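Local structure of terminal oxygenase component of carbazole 1,9a-dioxygenase (Nocardioides aromaticivorans, 3GCF) at residues P22-A27 against T371-R376; L284-F289 against Y300-Q305. The protein probably dihydroxylates carbazole at its angular position as the oxygenase component of a Rieske non-heme iron dioxygenase, receiving electrons from a ferredoxin. One frame throughout, in Å; residues are numbered along the deposited sequence.

Contact 1. Residues P22-A27 against T371-R376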
loop_
_atom_site.group_PDB
_atom_site.type_symbol
_atom_site.label_atom_id
_atom_site.label_comp_id
_atom_site.label_asym_id
_atom_site.label_seq_id
_atom_site.Cartn_x
_atom_site.Cartn_y
_atom_site.Cartn_z
ATOM N N PRO A 22 -29.794 5.976 -10.013
ATOM C CA PRO A 22 -28.673 5.447 -10.800
ATOM C C PRO A 22 -27.508 6.397 -11.064
ATOM O O PRO A 22 -26.352 6.016 -10.909
ATOM C CB PRO A 22 -29.347 4.990 -12.091
ATOM C CG PRO A 22 -30.482 5.955 -12.230
ATOM C CD PRO A 22 -31.026 6.003 -10.822
ATOM N N ARG A 23 -27.806 7.627 -11.467
ATOM C CA ARG A 23 -26.743 8.579 -11.756
ATOM C C ARG A 23 -25.991 9.027 -10.508
ATOM O O ARG A 23 -24.845 9.473 -10.592
ATOM C CB ARG A 23 -27.300 9.785 -12.510
ATOM C CG ARG A 23 -27.773 9.452 -13.925
ATOM C CD ARG A 23 -27.432 10.593 -14.863
ATOM N NE ARG A 23 -27.914 11.836 -14.295
ATOM C CZ ARG A 23 -27.338 13.021 -14.452
ATOM N NH1 ARG A 23 -26.236 13.154 -15.173
ATOM N NH2 ARG A 23 -27.877 14.075 -13.863
ATOM N N TYR A 24 -26.636 8.903 -9.352
ATOM C CA TYR A 24 -26.006 9.265 -8.093
ATOM C C TYR A 24 -24.999 8.169 -7.755
ATOM O O TYR A 24 -23.903 8.441 -7.268
ATOM C CB TYR A 24 -27.049 9.361 -6.981
ATOM C CG TYR A 24 -26.474 9.709 -5.631
ATOM C CD1 TYR A 24 -26.009 10.993 -5.358
ATOM C CD2 TYR A 24 -26.411 8.756 -4.614
ATOM C CE1 TYR A 24 -25.504 11.322 -4.101
ATOM C CE2 TYR A 24 -25.907 9.072 -3.359
ATOM C CZ TYR A 24 -25.461 10.354 -3.105
ATOM O OH TYR A 24 -25.012 10.681 -1.844
ATOM N N LEU A 25 -25.380 6.925 -8.020
ATOM C CA LEU A 25 -24.500 5.795 -7.748
ATOM C C LEU A 25 -23.335 5.770 -8.719
ATOM O O LEU A 25 -22.262 5.261 -8.401
ATOM C CB LEU A 25 -25.263 4.475 -7.847
ATOM C CG LEU A 25 -26.384 4.238 -6.836
ATOM C CD1 LEU A 25 -26.769 2.765 -6.882
ATOM C CD2 LEU A 25 -25.925 4.615 -5.435
ATOM N N GLU A 26 -23.547 6.324 -9.906
ATOM C CA GLU A 26 -22.510 6.364 -10.930
ATOM C C GLU A 26 -21.494 7.472 -10.686
ATOM O O GLU A 26 -20.335 7.349 -11.075
ATOM C CB GLU A 26 -23.140 6.571 -12.309
ATOM C CG GLU A 26 -23.903 5.380 -12.847
ATOM C CD GLU A 26 -24.828 5.757 -13.995
ATOM O OE1 GLU A 26 -24.405 6.549 -14.867
ATOM O OE2 GLU A 26 -25.974 5.254 -14.026
ATOM N N ALA A 27 -21.935 8.548 -10.044
ATOM C CA ALA A 27 -21.082 9.702 -9.776
ATOM C C ALA A 27 -20.062 9.458 -8.667
ATOM O O ALA A 27 -19.923 10.254 -7.740
ATOM C CB ALA A 27 -21.951 10.913 -9.441
ATOM N N THR A 371 -32.150 11.051 -4.955
ATOM C CA THR A 371 -33.072 11.103 -6.081
ATOM C C THR A 371 -32.920 12.404 -6.855
ATOM O O THR A 371 -32.794 12.398 -8.079
ATOM C CB THR A 371 -34.519 10.982 -5.590
ATOM O OG1 THR A 371 -34.677 9.736 -4.909
ATOM C CG2 THR A 371 -35.498 11.048 -6.757
ATOM N N LEU A 372 -32.929 13.516 -6.134
ATOM C CA LEU A 372 -32.788 14.821 -6.760
ATOM C C LEU A 372 -31.433 14.959 -7.457
ATOM O O LEU A 372 -31.342 15.527 -8.542
ATOM C CB LEU A 372 -32.940 15.920 -5.712
ATOM C CG LEU A 372 -32.774 17.352 -6.225
ATOM C CD1 LEU A 372 -33.969 17.729 -7.098
ATOM C CD2 LEU A 372 -32.651 18.301 -5.044
ATOM N N ALA A 373 -30.386 14.434 -6.829
ATOM C CA ALA A 373 -29.039 14.510 -7.388
ATOM C C ALA A 373 -28.911 13.639 -8.637
ATOM O O ALA A 373 -28.290 14.035 -9.620
ATOM C CB ALA A 373 -28.016 14.086 -6.342
ATOM N N SER A 374 -29.499 12.452 -8.589
ATOM C CA SER A 374 -29.456 11.543 -9.720
ATOM C C SER A 374 -30.173 12.169 -10.915
ATOM O O SER A 374 -29.736 12.019 -12.056
ATOM C CB SER A 374 -30.120 10.217 -9.347
ATOM O OG SER A 374 -30.127 9.313 -10.436
ATOM N N GLU A 375 -31.260 12.886 -10.648
ATOM C CA GLU A 375 -32.038 13.524 -11.709
ATOM C C GLU A 375 -31.520 14.889 -12.153
ATOM O O GLU A 375 -31.712 15.273 -13.303
ATOM C CB GLU A 375 -33.497 13.708 -11.274
ATOM C CG GLU A 375 -34.164 12.479 -10.694
ATOM C CD GLU A 375 -35.565 12.773 -10.173
ATOM O OE1 GLU A 375 -35.760 13.847 -9.552
ATOM O OE2 GLU A 375 -36.467 11.927 -10.372
ATOM N N ARG A 376 -30.864 15.624 -11.260
ATOM C CA ARG A 376 -30.406 16.963 -11.614
ATOM C C ARG A 376 -28.905 17.219 -11.698
ATOM O O ARG A 376 -28.497 18.294 -12.142
ATOM C CB ARG A 376 -31.032 17.978 -10.659
ATOM C CG ARG A 376 -32.541 17.875 -10.550
ATOM C CD ARG A 376 -33.240 18.383 -11.799
ATOM N NE ARG A 376 -34.679 18.160 -11.717
ATOM C CZ ARG A 376 -35.570 18.670 -12.562
ATOM N NH1 ARG A 376 -35.177 19.445 -13.566
ATOM N NH2 ARG A 376 -36.861 18.398 -12.407
#
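R23 and S374 carry most of this contact, in which the short helix 22-26 crosses the last turns of helix 364-376 nearly perpendicularly, at 85° with the axes 7.3 Å apart. The CA atoms of Y24 and S374 come within 4.4 Å, a closeness that the small S374 side chain permits. Its OG, anti to the backbone N (chi1 179°), reaches into the first turn of helix 22-26, where the backbone N of R23 gives it a weak hydrogen bond of 3.0 Å; the ring atom CD of P22 packs 3.5 Å from the same OG. The R23 side chain leaves on the other helix's side and bends at chi2 and chi3, curling over the carbonyl of S374. There NE of R23 donates to O of S374 at 2.9 Å, nearly along the C=O axis, with the oxygen tilted only slightly from the guanidinium plane. CG of Y24 is anti to the backbone N (chi1 179°), and CD1 of its ring meets CB of A373 at 3.8 Å. The phenol end goes further, its hydroxyl bonded to E182 and W369, while strand 31-32 brings F31 against both Y24 and A373. The chemistry is thus split: a buried apolar touch on the Y24 side, and on the R23 side an arginine that takes up a carbonyl in the last turn of a helix, where its positive charge would probably complement the negative end of the helix dipole.

Contact 2. Residues L284-F289 against Y300-Q305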
loop_
_atom_site.group_PDB
_atom_site.type_symbol
_atom_site.label_atom_id
_atom_site.label_comp_id
_atom_site.label_asym_id
_atom_site.label_seq_id
_atom_site.Cartn_x
_atom_site.Cartn_y
_atom_site.Cartn_z
ATOM N N LEU A 284 -24.475 32.134 14.062
ATOM C CA LEU A 284 -23.741 31.665 12.894
ATOM C C LEU A 284 -24.484 30.636 12.059
ATOM O O LEU A 284 -25.410 29.979 12.533
ATOM C CB LEU A 284 -22.414 31.035 13.338
ATOM C CG LEU A 284 -21.402 31.895 14.095
ATOM C CD1 LEU A 284 -20.302 31.006 14.658
ATOM C CD2 LEU A 284 -20.825 32.948 13.159
ATOM N N ILE A 285 -24.058 30.503 10.809
ATOM C CA ILE A 285 -24.606 29.507 9.908
ATOM C C ILE A 285 -23.393 28.703 9.425
ATOM O O ILE A 285 -22.341 29.278 9.138
ATOM C CB ILE A 285 -25.332 30.157 8.710
ATOM C CG1 ILE A 285 -26.649 30.776 9.189
ATOM C CG2 ILE A 285 -25.598 29.112 7.618
ATOM C CD1 ILE A 285 -27.457 31.440 8.082
ATOM N N GLN A 286 -23.528 27.381 9.366
ATOM C CA GLN A 286 -22.428 26.525 8.930
ATOM C C GLN A 286 -22.675 25.872 7.578
ATOM O O GLN A 286 -23.707 25.248 7.354
ATOM C CB GLN A 286 -22.143 25.430 9.969
ATOM C CG GLN A 286 -20.912 24.571 9.637
ATOM C CD GLN A 286 -20.382 23.795 10.844
ATOM O OE1 GLN A 286 -20.319 24.325 11.956
ATOM N NE2 GLN A 286 -19.978 22.545 10.621
ATOM N N TYR A 287 -21.708 26.018 6.681
ATOM C CA TYR A 287 -21.799 25.434 5.351
ATOM C C TYR A 287 -20.728 24.360 5.243
ATOM O O TYR A 287 -19.653 24.484 5.832
ATOM C CB TYR A 287 -21.554 26.504 4.280
ATOM C CG TYR A 287 -22.605 27.592 4.227
ATOM C CD1 TYR A 287 -23.846 27.366 3.624
ATOM C CD2 TYR A 287 -22.365 28.847 4.791
ATOM C CE1 TYR A 287 -24.828 28.372 3.581
ATOM C CE2 TYR A 287 -23.339 29.859 4.755
ATOM C CZ TYR A 287 -24.563 29.613 4.149
ATOM O OH TYR A 287 -25.520 30.606 4.117
ATOM N N GLU A 288 -21.020 23.302 4.497
ATOM C CA GLU A 288 -20.055 22.235 4.315
ATOM C C GLU A 288 -20.044 21.774 2.871
ATOM O O GLU A 288 -21.098 21.649 2.238
ATOM C CB GLU A 288 -20.372 21.047 5.233
ATOM C CG GLU A 288 -20.470 21.404 6.714
ATOM C CD GLU A 288 -20.351 20.193 7.625
ATOM O OE1 GLU A 288 -20.756 19.081 7.219
ATOM O OE2 GLU A 288 -19.859 20.359 8.759
ATOM N N PHE A 289 -18.841 21.545 2.350
ATOM C CA PHE A 289 -18.665 21.059 0.985
ATOM C C PHE A 289 -17.888 19.753 1.102
ATOM O O PHE A 289 -17.098 19.574 2.033
ATOM C CB PHE A 289 -17.862 22.050 0.138
ATOM C CG PHE A 289 -18.491 23.412 0.018
ATOM C CD1 PHE A 289 -18.469 24.304 1.085
ATOM C CD2 PHE A 289 -19.079 23.815 -1.176
ATOM C CE1 PHE A 289 -19.020 25.581 0.961
ATOM C CE2 PHE A 289 -19.632 25.091 -1.309
ATOM C CZ PHE A 289 -19.601 25.973 -0.241
ATOM N N TYR A 300 -13.078 18.137 2.709
ATOM C CA TYR A 300 -14.145 18.622 3.567
ATOM C C TYR A 300 -13.929 20.092 3.920
ATOM O O TYR A 300 -12.960 20.435 4.589
ATOM C CB TYR A 300 -14.171 17.737 4.820
ATOM C CG TYR A 300 -15.097 18.139 5.949
ATOM C CD1 TYR A 300 -16.384 18.625 5.706
ATOM C CD2 TYR A 300 -14.699 17.964 7.279
ATOM C CE1 TYR A 300 -17.252 18.923 6.766
ATOM C CE2 TYR A 300 -15.551 18.254 8.338
ATOM C CZ TYR A 300 -16.824 18.731 8.080
ATOM O OH TYR A 300 -17.654 19.012 9.143
ATOM N N PHE A 301 -14.822 20.956 3.440
ATOM C CA PHE A 301 -14.751 22.389 3.729
ATOM C C PHE A 301 -15.800 22.717 4.785
ATOM O O PHE A 301 -16.933 22.249 4.708
ATOM C CB PHE A 301 -15.078 23.248 2.492
ATOM C CG PHE A 301 -14.010 23.259 1.424
ATOM C CD1 PHE A 301 -13.781 22.141 0.628
ATOM C CD2 PHE A 301 -13.273 24.418 1.180
ATOM C CE1 PHE A 301 -12.836 22.174 -0.404
ATOM C CE2 PHE A 301 -12.319 24.468 0.149
ATOM C CZ PHE A 301 -12.101 23.341 -0.647
ATOM N N GLN A 302 -15.421 23.523 5.769
ATOM C CA GLN A 302 -16.348 23.956 6.800
ATOM C C GLN A 302 -16.256 25.471 6.753
ATOM O O GLN A 302 -15.180 26.020 6.958
ATOM C CB GLN A 302 -15.913 23.462 8.174
ATOM C CG GLN A 302 -16.015 21.970 8.370
ATOM C CD GLN A 302 -15.201 21.509 9.550
ATOM O OE1 GLN A 302 -13.972 21.517 9.506
ATOM N NE2 GLN A 302 -15.876 21.115 10.621
ATOM N N VAL A 303 -17.370 26.144 6.481
ATOM C CA VAL A 303 -17.364 27.602 6.393
ATOM C C VAL A 303 -18.449 28.210 7.263
ATOM O O VAL A 303 -19.631 27.882 7.131
ATOM C CB VAL A 303 -17.577 28.077 4.935
ATOM C CG1 VAL A 303 -17.264 29.566 4.818
ATOM C CG2 VAL A 303 -16.696 27.277 3.990
ATOM N N LEU A 304 -18.039 29.102 8.155
ATOM C CA LEU A 304 -18.971 29.755 9.060
ATOM C C LEU A 304 -19.338 31.142 8.548
ATOM O O LEU A 304 -18.475 31.907 8.119
ATOM C CB LEU A 304 -18.356 29.841 10.459
ATOM C CG LEU A 304 -18.000 28.480 11.077
ATOM C CD1 LEU A 304 -17.523 28.680 12.507
ATOM C CD2 LEU A 304 -19.211 27.554 11.051
ATOM N N GLN A 305 -20.630 31.453 8.593
ATOM C CA GLN A 305 -21.143 32.732 8.119
ATOM C C GLN A 305 -21.740 33.573 9.238
ATOM O O GLN A 305 -22.628 33.130 9.964
ATOM C CB GLN A 305 -22.200 32.498 7.045
ATOM C CG GLN A 305 -22.902 33.755 6.555
ATOM C CD GLN A 305 -23.919 33.443 5.474
ATOM O OE1 GLN A 305 -24.799 32.608 5.667
ATOM N NE2 GLN A 305 -23.798 34.103 4.331
#
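The ring of Y300 turns its edge to E288, whose CD lies in the ring plane, 3.5 Å from CE1, and the carboxylate stands 83° from the ring; R341 makes a cation-pi contact with the same ring. The Y287 ring likewise meets Q305 at its edge, with the amide turned 73° from it. CD1 of F289 packs 3.8 Å from CB of F301.

E288 OE2 is gripped by two donors from opposite faces of the carboxylate plane: OH of Y300 at 2.6 Å, well above it, and NE2 of Q286 at 2.9 Å, nearer the plane. CB of Y300 points away from strand 285-292, and CG is anti to the backbone N (chi1 173°); the end of the side chain nonetheless comes to E288. E288 OE1 is bonded to Y290. An alanine in place of E288 would probably leave the Y300 hydroxyl and the Q286 amide without their shared acceptor and the phenol freer to shift. On the face that carries I285, Y287, F289, V303 and Q305, OH of Y287 donates to OE1 of Q305 at 2.6 Å from above the amide plane, while NE2 of Q305 is held by G158 and T164. Alongside Q286, L304 lays CD2 3.7 Å from CG.

Backbone bonds join I285 with Q305, Y287 with V303 and F289 with F301, forming an antiparallel hairpin. Strands 164-173 and 273-277 flank it in the large antiparallel sheet of the Bet v 1-like catalytic domain of Rieske oxygenases. Y300 lies about 6 Å, side chain to metal, from the iron ion bound by H189, H193 and D337, so the E288 cluster borders the active site.

From the N terminus, the chain passes through helix 22-26, builds the Rieske domain with its [2Fe-2S] cluster, and then enters the catalytic domain. Contact 2 closes a short loop there, the hairpin turn between strands 285-292 and 298-307. The chain continues through helices 311-331 and 335-350, the latter carrying the iron ligand D337, and reaches helix 364-376, which packs on helix 22-26 in contact 1 before the last short strand, 379-380. That contact closes a loop of more than 340 residues, and contact 2 lies wholly within it. Their centres are 24 Å apart and they do not touch: one ties a helix near the N terminus to one near the C terminus, the other joins neighbouring strands of the catalytic sheet.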